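Local coordinates for predicted component of a thermophile-specific DNA repair system, contains a RAMP domain (Methanopyrus kandleri, PDB 4N0L), which binds RNA as the RRM-like RAMP protein Csm3 of the type III-A CRISPR antiviral system, and may act as an endonuclease, at residues 64-69 against 109-114; 117-122 against 235-240; 240-245 against 338-343. All blocks are in the same frame, centred on the assembly; numbering follows the deposited sequence.

Contact 1: residues 64-69 against 109-114; sequences LAWMKS and WLENGT
This is a buried side-chain-to-backbone contact: the indole of Trp66, near the end of helix 51-69, donates to the carbonyl oxygen of Trp109 in the loop that leads to helix 116-121. Trp66 NE1 lies 3.0 Å from Trp109 O, and the N-H...O angle of 162° makes the bond nearly straight. The oxygen stays only 7° out of the indole plane, so it is met at the ring edge, whereas on its own side the nitrogen stands above the carbonyl plane. With CG of Trp66 anti to the backbone N (chi1 -175°), the ring is thrown off the helix toward the loop, and Trp109 CB packs 3.8 Å from NE1. The Trp109 indole itself turns away, crossing Trp66 at about a right angle; it packs edge-to-face on His86 and touches Cys88 and Cys115, three of the four zinc ligands. The contact thus ties helix 51-69, probably the first helix of the RRM-like core, to the loop region that carries the zinc ligands. Further along the same ring, Trp66 CH2 comes 4.1 Å from Glu111 OE2, the carboxylate standing steeply against the indole plane. Glu111 reaches there on an extended chain, and its OE1 is bonded to Tyr244 OH; Tyr244 in turn packs edge-to-face with Trp66. A type I' turn from Glu111 to Thr114 shapes this end of the loop, closed by Thr114 N to Glu111 O at 3.2 Å, with Glu111 N to Thr114 O at 2.9 Å bridging the same two residues.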
loop_
_atom_site.group_PDB
_atom_site.type_symbol
_atom_site.label_atom_id
_atom_site.label_comp_id
_atom_site.label_asym_id
_atom_site.label_seq_id
_atom_site.Cartn_x
_atom_site.Cartn_y
_atom_site.Cartn_z
ATOM N N LEU A 64 1.886 -9.255 7.556
ATOM C CA LEU A 64 2.475 -9.725 8.807
ATOM C C LEU A 64 1.743 -9.156 10.015
ATOM O O LEU A 64 1.445 -9.875 10.967
ATOM C CB LEU A 64 3.957 -9.357 8.879
ATOM C CG LEU A 64 4.898 -10.169 7.991
ATOM C CD1 LEU A 64 6.324 -9.662 8.130
ATOM C CD2 LEU A 64 4.809 -11.651 8.334
ATOM N N ALA A 65 1.469 -7.857 9.971
ATOM C CA ALA A 65 0.764 -7.186 11.058
ATOM C C ALA A 65 -0.652 -7.727 11.197
ATOM O O ALA A 65 -1.144 -7.919 12.307
ATOM C CB ALA A 65 0.737 -5.684 10.832
ATOM N N TRP A 66 -1.299 -7.973 10.062
ATOM C CA TRP A 66 -2.646 -8.533 10.046
ATOM C C TRP A 66 -2.647 -9.918 10.677
ATOM O O TRP A 66 -3.504 -10.233 11.505
ATOM C CB TRP A 66 -3.185 -8.600 8.615
ATOM C CG TRP A 66 -4.610 -9.061 8.511
ATOM C CD1 TRP A 66 -5.058 -10.217 7.939
ATOM C CD2 TRP A 66 -5.774 -8.371 8.984
ATOM N NE1 TRP A 66 -6.427 -10.290 8.027
ATOM C CE2 TRP A 66 -6.891 -9.170 8.664
ATOM C CE3 TRP A 66 -5.980 -7.157 9.645
ATOM C CZ2 TRP A 66 -8.194 -8.794 8.986
ATOM C CZ3 TRP A 66 -7.276 -6.785 9.964
ATOM C CH2 TRP A 66 -8.365 -7.602 9.635
ATOM N N MET A 67 -1.673 -10.734 10.282
ATOM C CA MET A 67 -1.519 -12.087 10.806
ATOM C C MET A 67 -1.357 -12.088 12.325
ATOM O O MET A 67 -2.075 -12.795 13.032
ATOM C CB MET A 67 -0.317 -12.773 10.148
ATOM C CG MET A 67 -0.056 -14.191 10.632
ATOM S SD MET A 67 1.545 -14.838 10.096
ATOM C CE MET A 67 2.661 -13.952 11.183
ATOM N N LYS A 68 -0.413 -11.293 12.821
ATOM C CA LYS A 68 -0.122 -11.246 14.253
ATOM C C LYS A 68 -1.237 -10.608 15.078
ATOM O O LYS A 68 -1.493 -11.029 16.204
ATOM C CB LYS A 68 1.197 -10.515 14.506
ATOM C CG LYS A 68 2.418 -11.418 14.386
ATOM C CD LYS A 68 3.599 -10.719 13.738
ATOM C CE LYS A 68 4.746 -11.698 13.523
ATOM N NZ LYS A 68 5.797 -11.163 12.613
ATOM N N SER A 69 -1.896 -9.595 14.523
ATOM C CA SER A 69 -2.970 -8.903 15.235
ATOM C C SER A 69 -4.150 -9.830 15.519
ATOM O O SER A 69 -4.910 -9.611 16.461
ATOM C CB SER A 69 -3.446 -7.686 14.441
ATOM O OG SER A 69 -4.138 -8.083 13.270
ATOM N N TRP A 109 -8.264 -14.999 8.962
ATOM C CA TRP A 109 -7.744 -13.763 8.385
ATOM C C TRP A 109 -8.831 -13.020 7.619
ATOM O O TRP A 109 -8.550 -12.076 6.881
ATOM C CB TRP A 109 -6.562 -14.048 7.457
ATOM C CG TRP A 109 -6.933 -14.840 6.241
ATOM C CD1 TRP A 109 -7.404 -14.351 5.057
ATOM C CD2 TRP A 109 -6.853 -16.262 6.085
ATOM N NE1 TRP A 109 -7.630 -15.382 4.176
ATOM C CE2 TRP A 109 -7.299 -16.564 4.783
ATOM C CE3 TRP A 109 -6.452 -17.308 6.921
ATOM C CZ2 TRP A 109 -7.352 -17.869 4.297
ATOM C CZ3 TRP A 109 -6.506 -18.603 6.436
ATOM C CH2 TRP A 109 -6.954 -18.871 5.137
ATOM N N LEU A 110 -10.073 -13.456 7.792
ATOM C CA LEU A 110 -11.192 -12.845 7.090
ATOM C C LEU A 110 -11.894 -11.813 7.974
ATOM O O LEU A 110 -11.978 -11.983 9.190
ATOM C CB LEU A 110 -12.182 -13.925 6.643
ATOM C CG LEU A 110 -11.810 -14.705 5.378
ATOM C CD1 LEU A 110 -13.003 -15.495 4.850
ATOM C CD2 LEU A 110 -11.260 -13.779 4.310
ATOM N N GLU A 111 -12.380 -10.736 7.363
ATOM C CA GLU A 111 -13.196 -9.751 8.070
ATOM C C GLU A 111 -14.420 -9.398 7.235
ATOM O O GLU A 111 -14.288 -8.909 6.111
ATOM C CB GLU A 111 -12.391 -8.490 8.392
ATOM C CG GLU A 111 -13.149 -7.490 9.258
ATOM C CD GLU A 111 -12.290 -6.321 9.705
ATOM O OE1 GLU A 111 -11.883 -5.518 8.838
ATOM O OE2 GLU A 111 -12.022 -6.205 10.920
ATOM N N ASN A 112 -15.603 -9.637 7.796
ATOM C CA ASN A 112 -16.861 -9.531 7.059
ATOM C C ASN A 112 -16.812 -10.267 5.720
ATOM O O ASN A 112 -17.308 -9.773 4.706
ATOM C CB ASN A 112 -17.233 -8.061 6.836
ATOM C CG ASN A 112 -17.353 -7.288 8.136
ATOM O OD1 ASN A 112 -17.815 -7.815 9.147
ATOM N ND2 ASN A 112 -16.935 -6.027 8.113
ATOM N N GLY A 113 -16.197 -11.447 5.731
ATOM C CA GLY A 113 -16.204 -12.333 4.582
ATOM C C GLY A 113 -15.099 -12.139 3.558
ATOM O O GLY A 113 -14.981 -12.930 2.622
ATOM N N THR A 114 -14.285 -11.100 3.721
ATOM C CA THR A 114 -13.232 -10.823 2.746
ATOM C C THR A 114 -11.872 -10.591 3.395
ATOM O O THR A 114 -11.777 -10.294 4.586
ATOM C CB THR A 114 -13.569 -9.594 1.879
ATOM O OG1 THR A 114 -13.715 -8.439 2.713
ATOM C CG2 THR A 114 -14.853 -9.826 1.088
#

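Contact 2: residues 117-122 against 235-240; sequences VCRIFG and GEELES. With ZN (zinc ion), chain C.
The zinc-binding helix 116-121 meets the start of helix 238-255 here through one long side chain, Arg119, laid against Glu237 and Ser240. Arg119 directly follows Cys118, whose SG binds the zinc ion at 2.3 Å; His86, Cys88 and Cys115 complete the site, with Cys115 and Cys118 forming a CxxC pair. The guanidinium of Arg119 and the carboxylate of Glu237 are stacked, their planes only 6° apart, and Glu237 CG sits 3.8 Å above the plane of the Arg119 guanidinium, over its centre. Face-to-face placement rules out an end-on pair: Glu237 OE1 is a long 3.9 Å from Arg119 NE and well out of the guanidinium plane, so the attraction is one of charge alone. The same OE1 touches Arg119 CD more closely, at 3.6 Å. In the RRM-like core, helix 238-255 is probably the second of the two helices packed on the antiparallel sheet, and Arg119 lies across its first turn. Although chi1 of 84° sets CG between the backbone N and the carbonyl carbon, the chain then runs extended from CG to NE and carries the charged group out to Ser240, whose CB meets the guanidinium edge 3.5 Å from Arg119 NH2. The directed bonds of both groups are made with other residues. Arg119 NE forms a salt bridge with Asp241, one residue beyond Ser240. Glu237 uses OE1 for Arg171 and OE2 for Thr114 OG1, and these partners, gripping different oxygens, would help to hold the carboxylate flat over the arginine and probably keep it ionised.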
loop_
_atom_site.group_PDB
_atom_site.type_symbol
_atom_site.label_atom_id
_atom_site.label_comp_id
_atom_site.label_asym_id
_atom_site.label_seq_id
_atom_site.Cartn_x
_atom_site.Cartn_y
_atom_site.Cartn_z
ATOM N N VAL A 117 -5.886 -7.912 3.152
ATOM C CA VAL A 117 -4.604 -7.999 2.460
ATOM C C VAL A 117 -4.769 -8.120 0.950
ATOM O O VAL A 117 -4.263 -7.298 0.187
ATOM C CB VAL A 117 -3.776 -9.200 2.954
ATOM C CG1 VAL A 117 -2.481 -9.315 2.159
ATOM C CG2 VAL A 117 -3.486 -9.070 4.442
ATOM N N CYS A 118 -5.490 -9.151 0.528
ATOM C CA CYS A 118 -5.614 -9.478 -0.888
ATOM C C CYS A 118 -6.557 -8.537 -1.649
ATOM O O CYS A 118 -6.305 -8.218 -2.810
ATOM C CB CYS A 118 -6.063 -10.933 -1.047
ATOM S SG CYS A 118 -4.821 -12.149 -0.499
ATOM N N ARG A 119 -7.637 -8.095 -1.010
ATOM C CA ARG A 119 -8.592 -7.220 -1.691
ATOM C C ARG A 119 -7.998 -5.829 -1.955
ATOM O O ARG A 119 -8.366 -5.161 -2.924
ATOM C CB ARG A 119 -9.893 -7.102 -0.884
ATOM C CG ARG A 119 -9.861 -6.060 0.226
ATOM C CD ARG A 119 -10.972 -6.267 1.244
ATOM N NE ARG A 119 -10.999 -5.184 2.224
ATOM C CZ ARG A 119 -11.508 -5.289 3.448
ATOM N NH1 ARG A 119 -12.044 -6.434 3.853
ATOM N NH2 ARG A 119 -11.480 -4.244 4.267
ATOM N N ILE A 120 -7.075 -5.402 -1.095
ATOM C CA ILE A 120 -6.430 -4.096 -1.229
ATOM C C ILE A 120 -5.169 -4.160 -2.089
ATOM O O ILE A 120 -4.994 -3.366 -3.015
ATOM C CB ILE A 120 -6.058 -3.505 0.154
ATOM C CG1 ILE A 120 -7.318 -3.161 0.951
ATOM C CG2 ILE A 120 -5.189 -2.266 -0.004
ATOM C CD1 ILE A 120 -7.043 -2.837 2.403
ATOM N N PHE A 121 -4.283 -5.095 -1.764
ATOM C CA PHE A 121 -2.975 -5.157 -2.405
ATOM C C PHE A 121 -2.910 -6.212 -3.515
ATOM O O PHE A 121 -1.838 -6.501 -4.049
ATOM C CB PHE A 121 -1.896 -5.423 -1.355
ATOM C CG PHE A 121 -1.759 -4.321 -0.336
ATOM C CD1 PHE A 121 -1.028 -3.176 -0.618
ATOM C CD2 PHE A 121 -2.358 -4.434 0.910
ATOM C CE1 PHE A 121 -0.904 -2.162 0.322
ATOM C CE2 PHE A 121 -2.236 -3.425 1.854
ATOM C CZ PHE A 121 -1.509 -2.288 1.559
ATOM N N GLY A 122 -4.056 -6.794 -3.850
ATOM C CA GLY A 122 -4.126 -7.734 -4.953
ATOM C C GLY A 122 -3.707 -9.135 -4.561
ATOM O O GLY A 122 -3.124 -9.346 -3.496
ATOM N N GLY A 235 -18.467 -0.091 -1.375
ATOM C CA GLY A 235 -18.773 0.954 -0.412
ATOM C C GLY A 235 -18.684 0.527 1.041
ATOM O O GLY A 235 -18.267 1.303 1.902
ATOM N N GLU A 236 -19.079 -0.710 1.313
ATOM C CA GLU A 236 -19.081 -1.245 2.669
ATOM C C GLU A 236 -17.664 -1.456 3.197
ATOM O O GLU A 236 -17.440 -1.464 4.408
ATOM C CB GLU A 236 -19.867 -2.552 2.717
ATOM C CG GLU A 236 -21.374 -2.350 2.665
ATOM C CD GLU A 236 -22.118 -3.617 2.299
ATOM O OE1 GLU A 236 -22.276 -3.878 1.087
ATOM O OE2 GLU A 236 -22.543 -4.349 3.217
ATOM N N GLU A 237 -16.712 -1.635 2.287
ATOM C CA GLU A 237 -15.322 -1.870 2.668
ATOM C C GLU A 237 -14.454 -0.627 2.494
ATOM O O GLU A 237 -13.244 -0.677 2.706
ATOM C CB GLU A 237 -14.726 -3.022 1.855
ATOM C CG GLU A 237 -15.094 -4.405 2.359
ATOM C CD GLU A 237 -14.873 -5.486 1.319
ATOM O OE1 GLU A 237 -14.310 -5.179 0.247
ATOM O OE2 GLU A 237 -15.249 -6.648 1.582
ATOM N N LEU A 238 -15.079 0.483 2.114
ATOM C CA LEU A 238 -14.359 1.716 1.805
ATOM C C LEU A 238 -13.538 2.240 2.985
ATOM O O LEU A 238 -12.327 2.434 2.872
ATOM C CB LEU A 238 -15.341 2.795 1.345
ATOM C CG LEU A 238 -14.793 4.220 1.267
ATOM C CD1 LEU A 238 -13.686 4.285 0.230
ATOM C CD2 LEU A 238 -15.896 5.212 0.943
ATOM N N GLU A 239 -14.202 2.469 4.112
ATOM C CA GLU A 239 -13.532 3.017 5.285
ATOM C C GLU A 239 -12.500 2.040 5.835
ATOM O O GLU A 239 -11.404 2.442 6.231
ATOM C CB GLU A 239 -14.544 3.379 6.371
ATOM C CG GLU A 239 -13.897 3.866 7.655
ATOM C CD GLU A 239 -14.868 4.583 8.564
ATOM O OE1 GLU A 239 -16.091 4.460 8.346
ATOM O OE2 GLU A 239 -14.406 5.275 9.494
ATOM N N SER A 240 -12.861 0.760 5.861
ATOM C CA SER A 240 -11.967 -0.276 6.358
ATOM C C SER A 240 -10.687 -0.336 5.531
ATOM O O SER A 240 -9.593 -0.466 6.082
ATOM C CB SER A 240 -12.664 -1.639 6.347
ATOM O OG SER A 240 -12.951 -2.073 7.666
HETATM ZN ZN ZN C . -5.839 -12.948 1.439
#

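Contact 3: residues 240-245 against 338-343; sequences SDLKYL and ERLDEV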
loop_
_atom_site.group_PDB
_atom_site.type_symbol
_atom_site.label_atom_id
_atom_site.label_comp_id
_atom_site.label_asym_id
_atom_site.label_seq_id
_atom_site.Cartn_x
_atom_site.Cartn_y
_atom_site.Cartn_z
ATOM N N SER A 240 -12.861 0.760 5.861
ATOM C CA SER A 240 -11.967 -0.276 6.358
ATOM C C SER A 240 -10.687 -0.336 5.531
ATOM O O SER A 240 -9.593 -0.466 6.082
ATOM C CB SER A 240 -12.664 -1.639 6.347
ATOM O OG SER A 240 -12.951 -2.073 7.666
ATOM N N ASP A 241 -10.829 -0.224 4.212
ATOM C CA ASP A 241 -9.680 -0.247 3.314
ATOM C C ASP A 241 -8.745 0.927 3.590
ATOM O O ASP A 241 -7.525 0.759 3.646
ATOM C CB ASP A 241 -10.131 -0.209 1.852
ATOM C CG ASP A 241 -10.606 -1.561 1.346
ATOM O OD1 ASP A 241 -10.558 -2.547 2.112
ATOM O OD2 ASP A 241 -11.022 -1.634 0.169
ATOM N N LEU A 242 -9.326 2.110 3.768
ATOM C CA LEU A 242 -8.553 3.313 4.049
ATOM C C LEU A 242 -7.774 3.167 5.349
ATOM O O LEU A 242 -6.614 3.571 5.432
ATOM C CB LEU A 242 -9.467 4.537 4.116
ATOM C CG LEU A 242 -10.127 4.945 2.799
ATOM C CD1 LEU A 242 -10.938 6.220 2.976
ATOM C CD2 LEU A 242 -9.091 5.105 1.694
ATOM N N LYS A 243 -8.419 2.588 6.356
ATOM C CA LYS A 243 -7.770 2.318 7.634
ATOM C C LYS A 243 -6.553 1.423 7.464
ATOM O O LYS A 243 -5.487 1.699 8.010
ATOM C CB LYS A 243 -8.755 1.674 8.613
ATOM C CG LYS A 243 -8.226 1.576 10.036
ATOM C CD LYS A 243 -8.654 0.280 10.704
ATOM C CE LYS A 243 -10.166 0.171 10.775
ATOM N NZ LYS A 243 -10.605 -1.198 11.157
ATOM N N TYR A 244 -6.720 0.351 6.698
ATOM C CA TYR A 244 -5.653 -0.622 6.510
ATOM C C TYR A 244 -4.563 -0.097 5.579
ATOM O O TYR A 244 -3.384 -0.378 5.780
ATOM C CB TYR A 244 -6.231 -1.937 5.983
ATOM C CG TYR A 244 -7.153 -2.616 6.975
ATOM C CD1 TYR A 244 -6.861 -2.615 8.335
ATOM C CD2 TYR A 244 -8.320 -3.247 6.557
ATOM C CE1 TYR A 244 -7.698 -3.228 9.247
ATOM C CE2 TYR A 244 -9.165 -3.862 7.464
ATOM C CZ TYR A 244 -8.848 -3.848 8.809
ATOM O OH TYR A 244 -9.681 -4.457 9.720
ATOM N N LEU A 245 -4.959 0.672 4.570
ATOM C CA LEU A 245 -3.996 1.306 3.677
ATOM C C LEU A 245 -3.106 2.275 4.454
ATOM O O LEU A 245 -1.879 2.232 4.343
ATOM C CB LEU A 245 -4.708 2.038 2.540
ATOM C CG LEU A 245 -3.795 2.849 1.617
ATOM C CD1 LEU A 245 -2.734 1.951 0.993
ATOM C CD2 LEU A 245 -4.601 3.563 0.543
ATOM N N GLU A 338 -7.257 8.018 12.724
ATOM C CA GLU A 338 -8.008 8.505 13.876
ATOM C C GLU A 338 -9.194 9.383 13.484
ATOM O O GLU A 338 -10.136 9.542 14.257
ATOM C CB GLU A 338 -7.079 9.276 14.816
ATOM C CG GLU A 338 -6.199 8.383 15.678
ATOM C CD GLU A 338 -4.963 9.096 16.195
ATOM O OE1 GLU A 338 -4.882 10.335 16.049
ATOM O OE2 GLU A 338 -4.070 8.415 16.743
ATOM N N ARG A 339 -9.147 9.944 12.281
ATOM C CA ARG A 339 -10.184 10.863 11.825
ATOM C C ARG A 339 -10.955 10.317 10.624
ATOM O O ARG A 339 -11.545 11.081 9.863
ATOM C CB ARG A 339 -9.563 12.214 11.469
ATOM C CG ARG A 339 -9.000 12.962 12.663
ATOM C CD ARG A 339 -7.945 13.972 12.242
ATOM N NE ARG A 339 -7.325 14.622 13.394
ATOM C CZ ARG A 339 -6.378 14.068 14.146
ATOM N NH1 ARG A 339 -5.937 12.849 13.869
ATOM N NH2 ARG A 339 -5.874 14.733 15.176
ATOM N N LEU A 340 -10.962 8.997 10.462
ATOM C CA LEU A 340 -11.530 8.391 9.260
ATOM C C LEU A 340 -13.053 8.431 9.230
ATOM O O LEU A 340 -13.649 8.554 8.159
ATOM C CB LEU A 340 -11.061 6.947 9.119
ATOM C CG LEU A 340 -9.813 6.749 8.266
ATOM C CD1 LEU A 340 -9.603 5.277 8.022
ATOM C CD2 LEU A 340 -9.934 7.502 6.951
ATOM N N ASP A 341 -13.679 8.313 10.397
ATOM C CA ASP A 341 -15.125 8.474 10.508
ATOM C C ASP A 341 -15.505 9.838 9.960
ATOM O O ASP A 341 -16.410 9.974 9.136
ATOM C CB ASP A 341 -15.587 8.337 11.958
ATOM C CG ASP A 341 -15.565 6.903 12.446
ATOM O OD1 ASP A 341 -15.579 5.986 11.599
ATOM O OD2 ASP A 341 -15.533 6.693 13.677
ATOM N N GLU A 342 -14.784 10.843 10.439
ATOM C CA GLU A 342 -14.955 12.223 10.022
ATOM C C GLU A 342 -14.731 12.384 8.516
ATOM O O GLU A 342 -15.516 13.038 7.830
ATOM C CB GLU A 342 -13.988 13.097 10.819
ATOM C CG GLU A 342 -14.187 14.587 10.715
ATOM C CD GLU A 342 -13.673 15.301 11.954
ATOM O OE1 GLU A 342 -13.967 16.500 12.128
ATOM O OE2 GLU A 342 -12.973 14.650 12.759
ATOM N N VAL A 343 -13.662 11.774 8.009
ATOM C CA VAL A 343 -13.312 11.856 6.590
ATOM C C VAL A 343 -14.348 11.208 5.670
ATOM O O VAL A 343 -14.837 11.838 4.732
ATOM C CB VAL A 343 -11.938 11.207 6.316
ATOM C CG1 VAL A 343 -11.713 11.052 4.822
ATOM C CG2 VAL A 343 -10.833 12.041 6.928
#
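Asp241 OD2 is gripped by two groups, Arg171 NH1 and Tyr230 OH, and Asp241 directly precedes Leu242 and Lys243, the two residues of helix 238-255 that receive Leu340. Across this interface no hydrogen bond forms, and the contact is apolar, made almost wholly by the two methyls of Leu340. Its CD1 presses on the helix backbone itself, 3.4 Å from Lys243 N, and touches Lys243 CB at 3.7 Å. It also lies 4.0 Å from Leu242 CB, with the other methyl, CD2, at 4.1 Å from that same carbon, so the branched end of Leu340 straddles the step from Leu242 to Lys243. Its chi1 of -93° is well off a staggered value, which may reflect some strain. Helix 238-255 belongs to the RRM-like core, whereas helix 340-345 lies near the C-terminus, so the contact fastens a late part of the chain against that core helix. Leu340 opens its helix directly after Arg339, the N-cap residue, whose carbonyl O accepts Val343 N at 2.9 Å. Of the Lys243 side chain only CB takes part: CG stands anti to the backbone N (chi1 -170°) and the chain bends beyond it, leading the amine away from Leu340. Lys243 also touches Val337 of the preceding helix 333-338, and Val343 packs on Leu325 and Trp336, continuing the apolar side of the short helix among the C-terminal helices.

Overall arrangement
All three contacts are largely buried, and their chemistry shifts along the line from the zinc region to the C-terminal helices. Contact 1 rests on a directed indole-to-carbonyl bond, contact 2 on a stacked ion pair, and contact 3 on leucine methyls set against a helix backbone and CB atoms. Helix 238-255 is the common element: it supplies one side of contacts 2 and 3, which share Ser240, and reaches contact 1 through Tyr244 OH, 2.6 Å from Glu111 OE1. Contacts 1 and 2 join at Thr114 OG1, 2.6 Å from Glu237 OE2, and contacts 2 and 3 where Arg119 NE lies 2.7 Å from Asp241 OD1. Contacts 1 and 2 adjoin the zinc site; contact 3 lies away from it.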